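Local coordinates for RNA-binding protein 12 (Homo sapiens, PDB 2EK1) that probably binds RNA through an RNA recognition motif domain, at residues Y37-I42 with V74-D79. Sequence-based numbering, arbitrary orientation.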
loop_
_atom_site.group_PDB
_atom_site.type_symbol
_atom_site.label_atom_id
_atom_site.label_comp_id
_atom_site.label_asym_id
_atom_site.label_seq_id
_atom_site.Cartn_x
_atom_site.Cartn_y
_atom_site.Cartn_z
ATOM N N TYR A 37 -9.619 -14.768 5.337
ATOM C CA TYR A 37 -10.008 -16.110 4.827
ATOM C C TYR A 37 -11.520 -16.193 4.801
ATOM O O TYR A 37 -12.215 -15.852 5.766
ATOM C CB TYR A 37 -9.398 -17.249 5.698
ATOM C CG TYR A 37 -9.726 -18.692 5.207
ATOM C CD1 TYR A 37 -10.833 -19.390 5.719
ATOM C CD2 TYR A 37 -8.954 -19.320 4.201
ATOM C CE1 TYR A 37 -11.192 -20.701 5.231
ATOM C CE2 TYR A 37 -9.294 -20.619 3.711
ATOM C CZ TYR A 37 -10.443 -21.292 4.243
ATOM O OH TYR A 37 -10.876 -22.510 3.725
ATOM N N GLY A 38 -12.044 -16.569 3.664
ATOM C CA GLY A 38 -13.469 -16.681 3.600
ATOM C C GLY A 38 -13.996 -15.391 3.041
ATOM O O GLY A 38 -15.231 -15.260 2.826
ATOM N N TYR A 39 -13.133 -14.405 2.802
ATOM C CA TYR A 39 -13.708 -13.185 2.230
ATOM C C TYR A 39 -13.299 -12.749 0.825
ATOM O O TYR A 39 -13.647 -11.668 0.409
ATOM C CB TYR A 39 -13.601 -11.969 3.227
ATOM C CG TYR A 39 -14.584 -11.976 4.387
ATOM C CD1 TYR A 39 -15.730 -11.170 4.384
ATOM C CD2 TYR A 39 -14.420 -12.880 5.405
ATOM C CE1 TYR A 39 -16.721 -11.287 5.385
ATOM C CE2 TYR A 39 -15.389 -13.046 6.398
ATOM C CZ TYR A 39 -16.561 -12.258 6.386
ATOM O OH TYR A 39 -17.558 -12.587 7.322
ATOM N N GLN A 40 -12.557 -13.538 0.063
ATOM C CA GLN A 40 -12.257 -13.098 -1.331
ATOM C C GLN A 40 -11.411 -11.820 -1.592
ATOM O O GLN A 40 -11.548 -11.039 -2.562
ATOM C CB GLN A 40 -13.557 -13.046 -2.109
ATOM C CG GLN A 40 -14.288 -14.406 -2.223
ATOM C CD GLN A 40 -14.604 -15.097 -0.872
ATOM O OE1 GLN A 40 -14.158 -16.226 -0.624
ATOM N NE2 GLN A 40 -15.361 -14.424 -0.011
ATOM N N VAL A 41 -10.482 -11.628 -0.689
ATOM C CA VAL A 41 -9.541 -10.568 -0.812
ATOM C C VAL A 41 -8.711 -11.022 -2.012
ATOM O O VAL A 41 -8.431 -12.194 -2.160
ATOM C CB VAL A 41 -8.729 -10.580 0.501
ATOM C CG1 VAL A 41 -7.820 -11.780 0.531
ATOM C CG2 VAL A 41 -7.960 -9.360 0.678
ATOM N N ILE A 42 -8.289 -10.111 -2.868
ATOM C CA ILE A 42 -7.457 -10.428 -3.987
ATOM C C ILE A 42 -6.072 -10.718 -3.417
ATOM O O ILE A 42 -5.432 -9.802 -2.834
ATOM C CB ILE A 42 -7.347 -9.239 -4.913
ATOM C CG1 ILE A 42 -8.762 -8.908 -5.428
ATOM C CG2 ILE A 42 -6.358 -9.563 -5.952
ATOM C CD1 ILE A 42 -8.907 -7.647 -6.243
ATOM N N VAL A 74 -15.261 -5.318 5.842
ATOM C CA VAL A 74 -15.128 -4.272 6.809
ATOM C C VAL A 74 -16.125 -4.418 7.945
ATOM O O VAL A 74 -15.772 -4.240 9.126
ATOM C CB VAL A 74 -15.191 -2.935 6.088
ATOM C CG1 VAL A 74 -15.314 -1.762 7.041
ATOM C CG2 VAL A 74 -13.904 -2.856 5.215
ATOM N N ILE A 75 -17.365 -4.786 7.617
ATOM C CA ILE A 75 -18.318 -4.984 8.679
ATOM C C ILE A 75 -18.039 -6.147 9.588
ATOM O O ILE A 75 -17.961 -5.993 10.797
ATOM C CB ILE A 75 -19.769 -5.146 8.123
ATOM C CG1 ILE A 75 -20.176 -3.803 7.484
ATOM C CG2 ILE A 75 -20.693 -5.578 9.293
ATOM C CD1 ILE A 75 -21.524 -3.845 6.707
ATOM N N ASP A 76 -17.784 -7.306 8.995
ATOM C CA ASP A 76 -17.640 -8.522 9.759
ATOM C C ASP A 76 -16.317 -8.709 10.451
ATOM O O ASP A 76 -16.311 -9.365 11.496
ATOM C CB ASP A 76 -17.883 -9.762 8.871
ATOM C CG ASP A 76 -19.328 -9.841 8.331
ATOM O OD1 ASP A 76 -19.518 -10.592 7.356
ATOM O OD2 ASP A 76 -20.237 -9.157 8.878
ATOM N N LEU A 77 -15.236 -8.117 9.922
ATOM C CA LEU A 77 -13.880 -8.307 10.516
ATOM C C LEU A 77 -13.298 -7.182 11.320
ATOM O O LEU A 77 -12.268 -7.407 11.899
ATOM C CB LEU A 77 -12.821 -8.692 9.430
ATOM C CG LEU A 77 -13.383 -9.960 8.682
ATOM C CD1 LEU A 77 -12.729 -10.225 7.328
ATOM C CD2 LEU A 77 -13.300 -11.231 9.588
ATOM N N ASN A 78 -13.923 -6.012 11.352
ATOM C CA ASN A 78 -13.387 -4.885 12.140
ATOM C C ASN A 78 -13.315 -5.355 13.579
ATOM O O ASN A 78 -14.247 -5.990 14.061
ATOM C CB ASN A 78 -14.283 -3.642 12.056
ATOM C CG ASN A 78 -13.657 -2.443 12.706
ATOM O OD1 ASN A 78 -12.547 -2.058 12.367
ATOM N ND2 ASN A 78 -14.360 -1.853 13.668
ATOM N N ASP A 79 -12.189 -5.048 14.233
ATOM C CA ASP A 79 -11.939 -5.433 15.610
ATOM C C ASP A 79 -11.595 -6.903 15.847
ATOM O O ASP A 79 -11.444 -7.283 17.002
ATOM C CB ASP A 79 -13.081 -4.985 16.569
ATOM C CG ASP A 79 -13.022 -3.457 16.902
ATOM O OD1 ASP A 79 -11.955 -2.840 16.745
ATOM O OD2 ASP A 79 -14.026 -2.867 17.361
#
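Tyr39 reaches from the loop that follows helix 29-35 to the last turn of helix 67-77, where it meets Asp76 and Leu77. The two helices pack on one side of the antiparallel sheet of an RNA recognition motif, a β-α-β-β-α-β fold, and the contact ties the loop after the first helix to the end of the second, at the surface. The backbones stay well apart: the CA atoms of Tyr39 and Leu77 are 9.6 Å from each other.

The apolar part is a CH-pi contact. Leu77 CD1 sits over one face of the Tyr39 ring, 3.9 Å from its centroid and 19° off the normal, displaced toward the CD2 rim; Tyr39 CD2 to Leu77 CD1 is its closest approach at 3.7 Å. A branched leucine suits this place because it also touches Phe36, just after helix 29-35, and Leu89 of strand 85-90. Ala73, one residue before Val74 on the same helix, also touches Tyr39.

Within the loop, Gly38 takes a positive phi, where a CB would press on the preceding carbonyl oxygen. Gln40 NE2 donates a hydrogen bond to Gly38 O (3.0 Å), from above the carbonyl plane.

Tyrosine suits the polar part because its ring gives Leu77 a face while its hydroxyl reaches Asp76. With CG anti to the carbonyl carbon (chi1 -76°) and CB directed at the helix, the phenol is carried across the gap. Carboxylate and ring planes stand 75° apart, and at the ring edge, near its plane, Asp76 OD1 lies 2.8 Å from Tyr39 OH.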